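Local atomic coordinates of glutathione S-transferase (Acinetobacter baumannii, PDB entry 4MP4), a protein that probably catalyses the conjugation of reduced glutathione to electrophilic compounds. Residues A[8-13]-A[22-27]; A[15-20]-A[124-129]; A[35-40]-A[202-207]; A[62-67]-A[78-83]. All blocks are in the same frame, centred on the assembly; numbering follows the deposited sequence.

Contact 1: residues A[8-13]-A[22-27]; sequences FKLYTD and FTVFVG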
# COMPACT_ATOMS: atom_id res chain seq x y z
N PHE A 8 24.28 -1.50 -0.25
CA PHE A 8 22.92 -0.96 -0.25
C PHE A 8 22.95 0.41 -0.91
O PHE A 8 23.73 1.27 -0.51
CB PHE A 8 22.42 -0.79 1.18
CG PHE A 8 21.92 -2.05 1.83
CD1 PHE A 8 20.67 -2.55 1.52
CD2 PHE A 8 22.70 -2.71 2.76
CE1 PHE A 8 20.20 -3.72 2.13
CE2 PHE A 8 22.25 -3.87 3.38
CZ PHE A 8 20.98 -4.38 3.06
N LYS A 9 22.10 0.62 -1.90
CA LYS A 9 21.98 1.96 -2.48
C LYS A 9 20.52 2.42 -2.57
O LYS A 9 19.66 1.65 -3.00
CB LYS A 9 22.65 2.03 -3.85
CG LYS A 9 22.71 3.44 -4.39
CD LYS A 9 23.33 3.51 -5.75
CE LYS A 9 24.51 4.44 -5.75
NZ LYS A 9 25.60 3.88 -4.90
N LEU A 10 20.26 3.66 -2.17
CA LEU A 10 18.91 4.24 -2.19
C LEU A 10 18.77 5.28 -3.29
O LEU A 10 19.55 6.22 -3.36
CB LEU A 10 18.57 4.88 -0.83
CG LEU A 10 17.25 5.66 -0.74
CD1 LEU A 10 16.02 4.76 -1.01
CD2 LEU A 10 17.12 6.33 0.59
N TYR A 11 17.77 5.13 -4.16
CA TYR A 11 17.53 6.12 -5.21
C TYR A 11 16.35 7.02 -4.86
O TYR A 11 15.24 6.56 -4.63
CB TYR A 11 17.33 5.46 -6.59
CG TYR A 11 18.54 4.66 -7.05
CD1 TYR A 11 18.90 3.49 -6.40
CD2 TYR A 11 19.32 5.09 -8.12
CE1 TYR A 11 19.99 2.76 -6.79
CE2 TYR A 11 20.42 4.37 -8.52
CZ TYR A 11 20.76 3.20 -7.85
OH TYR A 11 21.85 2.45 -8.24
N THR A 12 16.60 8.33 -4.82
CA THR A 12 15.56 9.30 -4.56
C THR A 12 15.31 10.20 -5.77
O THR A 12 16.09 10.18 -6.72
CB THR A 12 15.93 10.20 -3.36
OG1 THR A 12 14.83 11.06 -3.06
CG2 THR A 12 17.14 11.04 -3.70
N ASP A 13 14.23 10.98 -5.75
CA ASP A 13 14.05 12.01 -6.76
C ASP A 13 15.08 13.11 -6.51
O ASP A 13 15.48 13.33 -5.38
CB ASP A 13 12.64 12.58 -6.72
CG ASP A 13 12.31 13.22 -5.38
OD1 ASP A 13 12.40 12.54 -4.33
OD2 ASP A 13 11.94 14.41 -5.37
N PHE A 22 11.94 9.51 1.57
CA PHE A 22 12.16 9.98 2.93
C PHE A 22 12.02 8.83 3.95
O PHE A 22 12.88 8.61 4.79
CB PHE A 22 11.21 11.13 3.24
CG PHE A 22 10.99 11.39 4.71
CD1 PHE A 22 11.95 12.06 5.46
CD2 PHE A 22 9.83 10.98 5.33
CE1 PHE A 22 11.74 12.32 6.81
CE2 PHE A 22 9.62 11.23 6.69
CZ PHE A 22 10.58 11.91 7.42
N THR A 23 10.93 8.09 3.82
CA THR A 23 10.58 7.03 4.75
C THR A 23 11.59 5.86 4.80
O THR A 23 11.91 5.33 5.87
CB THR A 23 9.18 6.51 4.41
OG1 THR A 23 8.25 7.59 4.53
CG2 THR A 23 8.78 5.37 5.31
N VAL A 24 12.10 5.48 3.63
CA VAL A 24 13.13 4.44 3.55
C VAL A 24 14.49 4.91 4.08
O VAL A 24 15.19 4.16 4.78
CB VAL A 24 13.28 3.90 2.12
CG1 VAL A 24 14.41 2.88 2.05
CG2 VAL A 24 11.96 3.29 1.65
N PHE A 25 14.86 6.14 3.75
CA PHE A 25 16.08 6.76 4.28
C PHE A 25 16.05 6.72 5.80
O PHE A 25 17.06 6.36 6.45
CB PHE A 25 16.19 8.20 3.80
CG PHE A 25 17.31 9.00 4.43
CD1 PHE A 25 17.11 9.69 5.62
CD2 PHE A 25 18.53 9.11 3.80
CE1 PHE A 25 18.14 10.43 6.20
CE2 PHE A 25 19.56 9.86 4.36
CZ PHE A 25 19.36 10.53 5.56
N VAL A 26 14.89 7.09 6.37
CA VAL A 26 14.73 7.10 7.82
C VAL A 26 14.88 5.68 8.38
O VAL A 26 15.61 5.46 9.35
CB VAL A 26 13.39 7.74 8.29
CG1 VAL A 26 13.16 7.50 9.79
CG2 VAL A 26 13.35 9.24 7.95
N GLY A 27 14.23 4.72 7.72
CA GLY A 27 14.34 3.33 8.11
C GLY A 27 15.75 2.79 8.12
O GLY A 27 16.15 2.11 9.06
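Leu10 turns its CG away from its own backbone N (chi1 174°), and with chi2 at 62° its two methyls splay toward Val24 and Phe25, where Val24 meets them with CG1, the branch lying opposite its backbone N (chi1 177°). These residues join the first strand, 8-13, to the helix 19-30 that follows it in the beta-alpha-beta unit opening the thioredoxin-like domain of the glutathione transferase fold. The backbones come closest at Leu10 and Phe25, whose CA atoms are 7.5 Å apart, so side chains have to fill the gap. One methyl serves each partner. Leu10 CD1 meets Val24 CG1 at 3.9 Å, the two side chains running obliquely to one another. Leu10 CD2 lies 3.9 Å from Phe25 CA, where the Leu10 and Phe25 side chains are roughly perpendicular. The Phe25 ring itself leads away from the strand, with Leu10 CD2 near its plane at the ring edge and not over a face. Leu10 supplies 64 of the 119 Å² buried, and no hydrogen bond crosses, so this is a buried apolar join. Polar ties to the surroundings run through the strand: Leu10 pairs by backbone hydrogen bonds with Glu36 and Ala38, and Lys9 forms a salt bridge with Glu36. On the helix, Val26 touches Ile165. The shortest approach between the segments is Leu10 CD2 to Phe25 CB, 3.8 Å.

Contact 2: residues A[15-20]-A[124-129]; sequences QFLSPY and IFIQPK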
# COMPACT_ATOMS: atom_id res chain seq x y z
N GLN A 15 15.03 16.22 -6.34
CA GLN A 15 14.68 17.35 -5.49
C GLN A 15 14.35 16.92 -4.07
O GLN A 15 13.98 17.75 -3.25
CB GLN A 15 13.52 18.13 -6.08
CG GLN A 15 13.90 19.23 -7.06
CD GLN A 15 12.68 19.79 -7.74
OE1 GLN A 15 12.24 20.91 -7.45
NE2 GLN A 15 12.09 18.99 -8.63
N PHE A 16 14.48 15.63 -3.78
CA PHE A 16 14.24 15.08 -2.44
C PHE A 16 12.85 15.40 -1.88
O PHE A 16 12.70 15.56 -0.67
CB PHE A 16 15.30 15.58 -1.46
CG PHE A 16 16.64 14.96 -1.65
CD1 PHE A 16 17.40 15.25 -2.79
CD2 PHE A 16 17.14 14.09 -0.70
CE1 PHE A 16 18.65 14.67 -2.98
CE2 PHE A 16 18.40 13.51 -0.88
CZ PHE A 16 19.15 13.80 -2.02
N LEU A 17 11.85 15.50 -2.75
CA LEU A 17 10.49 15.83 -2.35
C LEU A 17 9.67 14.59 -2.00
O LEU A 17 8.59 14.71 -1.43
CB LEU A 17 9.77 16.58 -3.47
CG LEU A 17 10.33 17.92 -3.93
CD1 LEU A 17 9.40 18.54 -4.93
CD2 LEU A 17 10.55 18.87 -2.74
N SER A 18 10.18 13.41 -2.34
CA SER A 18 9.43 12.18 -2.16
C SER A 18 9.24 11.81 -0.69
O SER A 18 10.21 11.68 0.04
CB SER A 18 10.11 11.03 -2.89
OG SER A 18 9.51 9.80 -2.53
N PRO A 19 7.99 11.61 -0.26
CA PRO A 19 7.73 11.19 1.12
C PRO A 19 8.11 9.70 1.36
O PRO A 19 8.43 9.33 2.48
CB PRO A 19 6.22 11.41 1.26
CG PRO A 19 5.70 11.16 -0.15
CD PRO A 19 6.75 11.75 -1.05
N TYR A 20 8.07 8.88 0.31
CA TYR A 20 8.41 7.46 0.47
C TYR A 20 9.91 7.22 0.46
O TYR A 20 10.39 6.34 1.17
CB TYR A 20 7.65 6.60 -0.56
CG TYR A 20 6.23 7.09 -0.65
CD1 TYR A 20 5.36 6.96 0.43
CD2 TYR A 20 5.78 7.74 -1.78
CE1 TYR A 20 4.08 7.45 0.37
CE2 TYR A 20 4.49 8.23 -1.85
CZ TYR A 20 3.65 8.09 -0.78
OH TYR A 20 2.38 8.60 -0.85
N ILE A 124 5.93 21.65 2.41
CA ILE A 124 6.83 21.42 3.54
C ILE A 124 8.24 21.95 3.27
O ILE A 124 8.87 22.54 4.14
CB ILE A 124 6.93 19.91 3.90
CG1 ILE A 124 5.57 19.34 4.28
CG2 ILE A 124 7.98 19.66 5.00
CD1 ILE A 124 5.55 17.83 4.36
N PHE A 125 8.72 21.77 2.04
CA PHE A 125 10.13 22.03 1.74
C PHE A 125 10.41 23.30 0.95
O PHE A 125 11.55 23.76 0.91
CB PHE A 125 10.75 20.83 1.00
CG PHE A 125 10.72 19.54 1.78
CD1 PHE A 125 11.43 19.40 2.96
CD2 PHE A 125 10.00 18.45 1.31
CE1 PHE A 125 11.41 18.20 3.67
CE2 PHE A 125 9.98 17.24 2.01
CZ PHE A 125 10.69 17.12 3.19
N ILE A 126 9.40 23.88 0.29
CA ILE A 126 9.65 25.02 -0.58
C ILE A 126 8.84 26.28 -0.22
O ILE A 126 9.40 27.30 0.15
CB ILE A 126 9.48 24.62 -2.06
CG1 ILE A 126 10.33 23.36 -2.32
CG2 ILE A 126 9.92 25.73 -2.95
CD1 ILE A 126 10.21 22.78 -3.69
N GLN A 127 7.52 26.20 -0.29
CA GLN A 127 6.67 27.34 0.04
C GLN A 127 5.23 26.87 0.12
O GLN A 127 4.85 25.91 -0.54
CB GLN A 127 6.80 28.44 -1.00
CG GLN A 127 6.68 27.94 -2.41
CD GLN A 127 6.23 29.00 -3.38
OE1 GLN A 127 5.55 29.95 -2.99
NE2 GLN A 127 6.59 28.85 -4.63
N PRO A 128 4.42 27.54 0.95
CA PRO A 128 3.02 27.13 1.10
C PRO A 128 2.20 27.34 -0.17
O PRO A 128 2.64 28.04 -1.08
CB PRO A 128 2.51 28.05 2.21
CG PRO A 128 3.72 28.52 2.92
CD PRO A 128 4.78 28.63 1.86
N LYS A 129 1.05 26.69 -0.25
CA LYS A 129 0.11 26.94 -1.33
C LYS A 129 -0.99 27.88 -0.84
O LYS A 129 -1.49 27.73 0.28
CB LYS A 129 -0.48 25.62 -1.84
CG LYS A 129 0.42 24.91 -2.82
CD LYS A 129 -0.36 23.89 -3.63
CE LYS A 129 0.58 23.07 -4.52
NZ LYS A 129 1.54 23.90 -5.30
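Phe125 and Ile126 meet Leu17 where the end of helix 122-125, in the all-helical domain of the glutathione transferase fold, comes up to the loop leading from the first strand into helix 19-30. Along 124-129, Ile124 comes first; its CG2 sits 3.9 Å above the centre of the Phe125 ring and backs one face of it. Phe125 follows, its CG beside the backbone N (chi1 -61°), and its side chain is directed at the loop. There Phe125 CD2 lies 4.1 Å from Leu17 CD2, the two side chains running alongside with opposite senses. Phe125 CE2, the next ring atom, is 4.2 Å from Phe16 O, which lies oblique to the ring and makes no hydrogen bond with it. The Phe125 side chain is also about 4 Å from a bound sulfate ion, probably from the crystallisation liquor. Ile126, the first residue to leave helical geometry, adds an exposed border: its CD1 meets Leu17 CD2 at 4.0 Å, with the side chains set nearly square to each other. Leu17 CD2 thus serves both partners, and Leu17 buries the largest area, 59 of 166 Å². Further on, the outgoing loop is tied to the region after helix 165-178 by a hydrogen bond from Lys129 N to Asn180 OD1.

Contact 3: residues A[35-40]-A[202-207]; sequences FEIAAI and QKWLAL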
# COMPACT_ATOMS: atom_id res chain seq x y z
N PHE A 35 24.65 2.63 3.74
CA PHE A 35 24.12 2.63 2.38
C PHE A 35 24.54 3.89 1.67
O PHE A 35 24.90 4.87 2.32
CB PHE A 35 22.59 2.54 2.39
CG PHE A 35 21.91 3.76 2.96
CD1 PHE A 35 21.75 3.91 4.31
CD2 PHE A 35 21.42 4.75 2.12
CE1 PHE A 35 21.11 5.04 4.83
CE2 PHE A 35 20.78 5.86 2.63
CZ PHE A 35 20.62 6.00 3.99
N GLU A 36 24.47 3.86 0.35
CA GLU A 36 24.80 5.01 -0.49
C GLU A 36 23.52 5.55 -1.09
O GLU A 36 22.58 4.79 -1.37
CB GLU A 36 25.77 4.61 -1.61
CG GLU A 36 27.04 3.89 -1.16
CD GLU A 36 27.74 3.10 -2.28
OE1 GLU A 36 27.09 2.78 -3.29
OE2 GLU A 36 28.94 2.80 -2.14
N ILE A 37 23.49 6.85 -1.32
CA ILE A 37 22.33 7.52 -1.88
C ILE A 37 22.62 8.06 -3.29
O ILE A 37 23.72 8.53 -3.57
CB ILE A 37 21.86 8.66 -0.95
CG1 ILE A 37 20.46 9.15 -1.34
CG2 ILE A 37 22.82 9.82 -0.98
CD1 ILE A 37 19.50 9.17 -0.16
N ALA A 38 21.63 8.00 -4.17
CA ALA A 38 21.76 8.62 -5.49
C ALA A 38 20.43 9.24 -5.93
O ALA A 38 19.37 8.92 -5.37
CB ALA A 38 22.26 7.61 -6.52
N ALA A 39 20.47 10.09 -6.94
CA ALA A 39 19.26 10.79 -7.39
C ALA A 39 18.93 10.57 -8.86
O ALA A 39 19.82 10.47 -9.71
CB ALA A 39 19.38 12.28 -7.11
N ILE A 40 17.63 10.52 -9.15
CA ILE A 40 17.07 10.46 -10.50
C ILE A 40 16.07 11.59 -10.77
O ILE A 40 15.25 11.92 -9.91
CB ILE A 40 16.35 9.15 -10.70
CG1 ILE A 40 17.30 7.99 -10.41
CG2 ILE A 40 15.80 9.07 -12.11
CD1 ILE A 40 16.59 6.71 -10.09
N GLN A 202 16.10 14.64 10.97
CA GLN A 202 16.99 15.79 10.90
C GLN A 202 18.09 15.53 9.86
O GLN A 202 18.48 16.43 9.12
CB GLN A 202 17.56 16.03 12.30
CG GLN A 202 17.72 17.48 12.75
CD GLN A 202 16.50 18.37 12.53
OE1 GLN A 202 16.65 19.50 12.08
NE2 GLN A 202 15.31 17.88 12.86
N LYS A 203 18.56 14.29 9.75
CA LYS A 203 19.61 13.95 8.78
C LYS A 203 19.12 14.03 7.33
O LYS A 203 19.87 14.45 6.45
CB LYS A 203 20.26 12.59 9.08
CG LYS A 203 21.36 12.66 10.14
CD LYS A 203 21.74 11.30 10.75
CE LYS A 203 22.72 10.51 9.88
NZ LYS A 203 24.03 11.22 9.63
N TRP A 204 17.87 13.64 7.10
CA TRP A 204 17.20 13.88 5.82
C TRP A 204 17.17 15.37 5.45
O TRP A 204 17.59 15.75 4.36
CB TRP A 204 15.76 13.33 5.84
CG TRP A 204 15.00 13.44 4.51
CD1 TRP A 204 13.95 14.27 4.24
CD2 TRP A 204 15.24 12.69 3.31
NE1 TRP A 204 13.51 14.07 2.95
CE2 TRP A 204 14.29 13.11 2.35
CE3 TRP A 204 16.16 11.69 2.96
CZ2 TRP A 204 14.23 12.58 1.06
CZ3 TRP A 204 16.11 11.17 1.66
CH2 TRP A 204 15.14 11.62 0.73
N LEU A 205 16.69 16.20 6.38
CA LEU A 205 16.51 17.63 6.13
C LEU A 205 17.81 18.34 5.78
O LEU A 205 17.83 19.25 4.96
CB LEU A 205 15.83 18.31 7.32
CG LEU A 205 14.54 17.61 7.77
CD1 LEU A 205 13.88 18.38 8.90
CD2 LEU A 205 13.58 17.44 6.60
N ALA A 206 18.91 17.91 6.39
CA ALA A 206 20.21 18.50 6.10
C ALA A 206 20.70 18.00 4.74
O ALA A 206 21.27 18.77 3.95
CB ALA A 206 21.21 18.15 7.19
N LEU A 207 20.46 16.72 4.47
CA LEU A 207 20.94 16.06 3.26
C LEU A 207 20.33 16.74 2.05
O LEU A 207 21.01 16.97 1.06
CB LEU A 207 20.62 14.56 3.25
CG LEU A 207 20.90 13.79 1.95
CD1 LEU A 207 22.37 13.75 1.64
CD2 LEU A 207 20.35 12.37 2.00
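This is a small apolar contact between the domains of the glutathione transferase fold: Ile37, on the edge strand 36-40 of the thioredoxin-like sheet, reaches toward Leu207 and Trp204 on helix 199-215 of the helical domain. The geometry is that of two chains held well apart and bridged mainly by branched aliphatic side chains. The closest CA atoms, those of Ile37 and Leu207, are 10.1 Å from each other, and the whole contact buries 97 Å², of which Ile37 contributes 50 Å². Ile37 and Leu207 meet tip to tip, Ile37 CD1 being 4.0 Å from Leu207 CD2. CG1 of Ile37 (chi1 -166°) and CG of Leu207 (chi1 172°) each lie opposite their own backbone N, and from there the terminal methyls span the distance. The same Ile37 CD1 lies 4.3 Å from Trp204 CZ3, near the plane of the indole and at its edge, so the six-membered end of the ring presents its rim to the methyl. One carbon thus touches residues three positions apart on the helix: Leu207 points at the strand, while the Trp204 ring swings round to it at its far end. Phe22 and Phe25 of helix 19-30 also meet the indole, Phe22 edge-to-face and Phe25 with the ring planes at about 60°. Farther along helix 199-215, Tyr215 also packs on Ile37. With no hydrogen bond across and every touching atom a carbon, the pairing gives no directional polar link between strand and helix; cohesion here rests on dispersion and on the exclusion of water, and the fit of the methyls contributes to how the two surfaces meet.

Contact 4: residues A[62-67]-A[78-83]; sequences PVLEHN and LEYLEE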
# COMPACT_ATOMS: atom_id res chain seq x y z
N PRO A 62 10.98 5.48 -4.36
CA PRO A 62 12.35 5.03 -4.13
C PRO A 62 12.62 3.62 -4.65
O PRO A 62 11.73 2.78 -4.72
CB PRO A 62 12.44 5.00 -2.60
CG PRO A 62 11.05 4.59 -2.19
CD PRO A 62 10.16 5.35 -3.14
N VAL A 63 13.88 3.38 -5.01
CA VAL A 63 14.35 2.07 -5.36
C VAL A 63 15.49 1.76 -4.42
O VAL A 63 16.32 2.63 -4.16
CB VAL A 63 14.85 2.02 -6.80
CG1 VAL A 63 15.41 0.64 -7.11
CG2 VAL A 63 13.72 2.33 -7.74
N LEU A 64 15.50 0.55 -3.88
CA LEU A 64 16.61 0.11 -3.05
C LEU A 64 17.36 -0.99 -3.77
O LEU A 64 16.78 -2.02 -4.12
CB LEU A 64 16.12 -0.41 -1.71
CG LEU A 64 17.25 -0.86 -0.79
CD1 LEU A 64 18.03 0.36 -0.27
CD2 LEU A 64 16.73 -1.71 0.36
N GLU A 65 18.64 -0.77 -4.00
CA GLU A 65 19.47 -1.84 -4.54
C GLU A 65 20.26 -2.44 -3.40
O GLU A 65 20.84 -1.72 -2.57
CB GLU A 65 20.36 -1.36 -5.69
CG GLU A 65 19.52 -0.73 -6.81
CD GLU A 65 20.31 -0.41 -8.08
OE1 GLU A 65 21.57 -0.41 -8.01
OE2 GLU A 65 19.66 -0.15 -9.14
N HIS A 66 20.21 -3.76 -3.32
CA HIS A 66 20.96 -4.53 -2.34
C HIS A 66 21.68 -5.60 -3.13
O HIS A 66 21.07 -6.58 -3.56
CB HIS A 66 20.03 -5.17 -1.31
CG HIS A 66 20.73 -6.09 -0.36
ND1 HIS A 66 20.15 -7.25 0.11
CD2 HIS A 66 21.96 -6.02 0.20
CE1 HIS A 66 20.99 -7.85 0.93
NE2 HIS A 66 22.09 -7.13 1.01
N ASN A 67 22.98 -5.39 -3.34
CA ASN A 67 23.78 -6.26 -4.20
C ASN A 67 23.13 -6.40 -5.58
O ASN A 67 22.93 -5.41 -6.28
CB ASN A 67 24.04 -7.62 -3.53
CG ASN A 67 24.76 -7.47 -2.18
OD1 ASN A 67 25.55 -6.55 -1.97
ND2 ASN A 67 24.48 -8.38 -1.25
N LEU A 78 10.66 -1.58 3.20
CA LEU A 78 10.76 -1.64 4.65
C LEU A 78 10.61 -3.08 5.18
O LEU A 78 11.44 -3.55 5.97
CB LEU A 78 9.72 -0.72 5.32
CG LEU A 78 10.00 0.78 5.19
CD1 LEU A 78 8.77 1.61 5.49
CD2 LEU A 78 11.15 1.16 6.12
N GLU A 79 9.56 -3.76 4.72
CA GLU A 79 9.30 -5.14 5.10
C GLU A 79 10.53 -6.01 4.83
O GLU A 79 10.91 -6.87 5.64
CB GLU A 79 8.08 -5.65 4.33
CG GLU A 79 7.07 -6.40 5.18
CD GLU A 79 6.18 -5.47 5.98
OE1 GLU A 79 5.14 -5.05 5.45
OE2 GLU A 79 6.50 -5.19 7.16
N TYR A 80 11.17 -5.75 3.70
CA TYR A 80 12.36 -6.47 3.28
C TYR A 80 13.54 -6.21 4.21
O TYR A 80 14.33 -7.11 4.51
CB TYR A 80 12.68 -6.06 1.85
CG TYR A 80 13.97 -6.57 1.32
CD1 TYR A 80 14.16 -7.92 1.10
CD2 TYR A 80 15.00 -5.70 1.02
CE1 TYR A 80 15.35 -8.40 0.62
CE2 TYR A 80 16.20 -6.17 0.53
CZ TYR A 80 16.37 -7.52 0.33
OH TYR A 80 17.56 -8.00 -0.16
N LEU A 81 13.64 -4.98 4.69
CA LEU A 81 14.68 -4.60 5.63
C LEU A 81 14.47 -5.23 7.00
O LEU A 81 15.44 -5.63 7.66
CB LEU A 81 14.75 -3.06 5.74
CG LEU A 81 15.33 -2.29 4.54
CD1 LEU A 81 15.49 -0.79 4.86
CD2 LEU A 81 16.66 -2.89 4.10
N GLU A 82 13.22 -5.32 7.44
CA GLU A 82 12.91 -5.96 8.71
C GLU A 82 13.27 -7.45 8.68
O GLU A 82 13.81 -7.99 9.64
CB GLU A 82 11.42 -5.81 9.05
CG GLU A 82 10.98 -4.42 9.44
CD GLU A 82 11.53 -3.98 10.79
OE1 GLU A 82 10.85 -4.21 11.82
OE2 GLU A 82 12.62 -3.38 10.81
N GLU A 83 12.94 -8.11 7.57
CA GLU A 83 13.25 -9.52 7.40
C GLU A 83 14.76 -9.77 7.38
O GLU A 83 15.23 -10.74 7.96
CB GLU A 83 12.57 -10.09 6.15
CG GLU A 83 11.11 -10.49 6.41
CD GLU A 83 10.36 -10.86 5.15
OE1 GLU A 83 11.01 -11.28 4.17
OE2 GLU A 83 9.12 -10.73 5.13
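Tyr80 has the most surface buried here, 54 of the 152 Å² in total, and it works at two points, with its hydroxyl at His66 and its ring edge at Leu64. Its CG stands opposite the backbone N (chi1 172°), which carries the ring from the helix toward the strand. Tyr80 OH is 2.7 Å from His66 ND1 in a nearly straight hydrogen bond (166°) that either group could donate. The hydroxyl lies at the edge of the imidazole and in its plane, and the two side chains cross at about a right angle. The bond, with the stack of His66 on Phe8 of the neighbouring strand, probably helps to fix the rotation of the imidazole. Strand 63-66 and helix 74-84 belong to the beta-beta-alpha half of the thioredoxin-like domain: the chain leaves the strand, returns along 69-72 and then enters the helix, whose segment runs at 29° to the strand with the axes 11.1 Å apart. Pro62, just ahead of the strand, follows a cis peptide bond, a hallmark of thioredoxin-like folds. Leu64, with 44 Å² buried, packs beside the polar pair through one methyl. Leu64 CD2 lies 3.9 Å from Leu81 CD2 and 4.4 Å from Tyr80 CD2, near the plane of the tyrosine ring. Tyr80 also packs on Ala99 of the second subunit, and Glu83 forms salt bridges with Arg98 and Arg102 of that subunit.

Contacts 1, 3 and 4 all reach the mixed sheet of the thioredoxin-like domain, through strands 8-13, 36-40 and 63-66. Contact 1 is central: its centre is about 7 Å from that of contact 3 and about 9 Å from that of contact 4, whereas the centres of contacts 3 and 4 are about 16 Å apart and the two do not touch. Contact 2 shares helix 19-30 with contact 1 and lies farthest from contact 4, at about 23 Å between centres. Along the chain contact 1 closes before contacts 3 and 4 open, while contacts 2 and 3 interleave, each pairing the N-terminal region with the helical domain. Contacts 2 and 3 are two of the places where the domains meet, and contact 4 leads outward to the dimer interface.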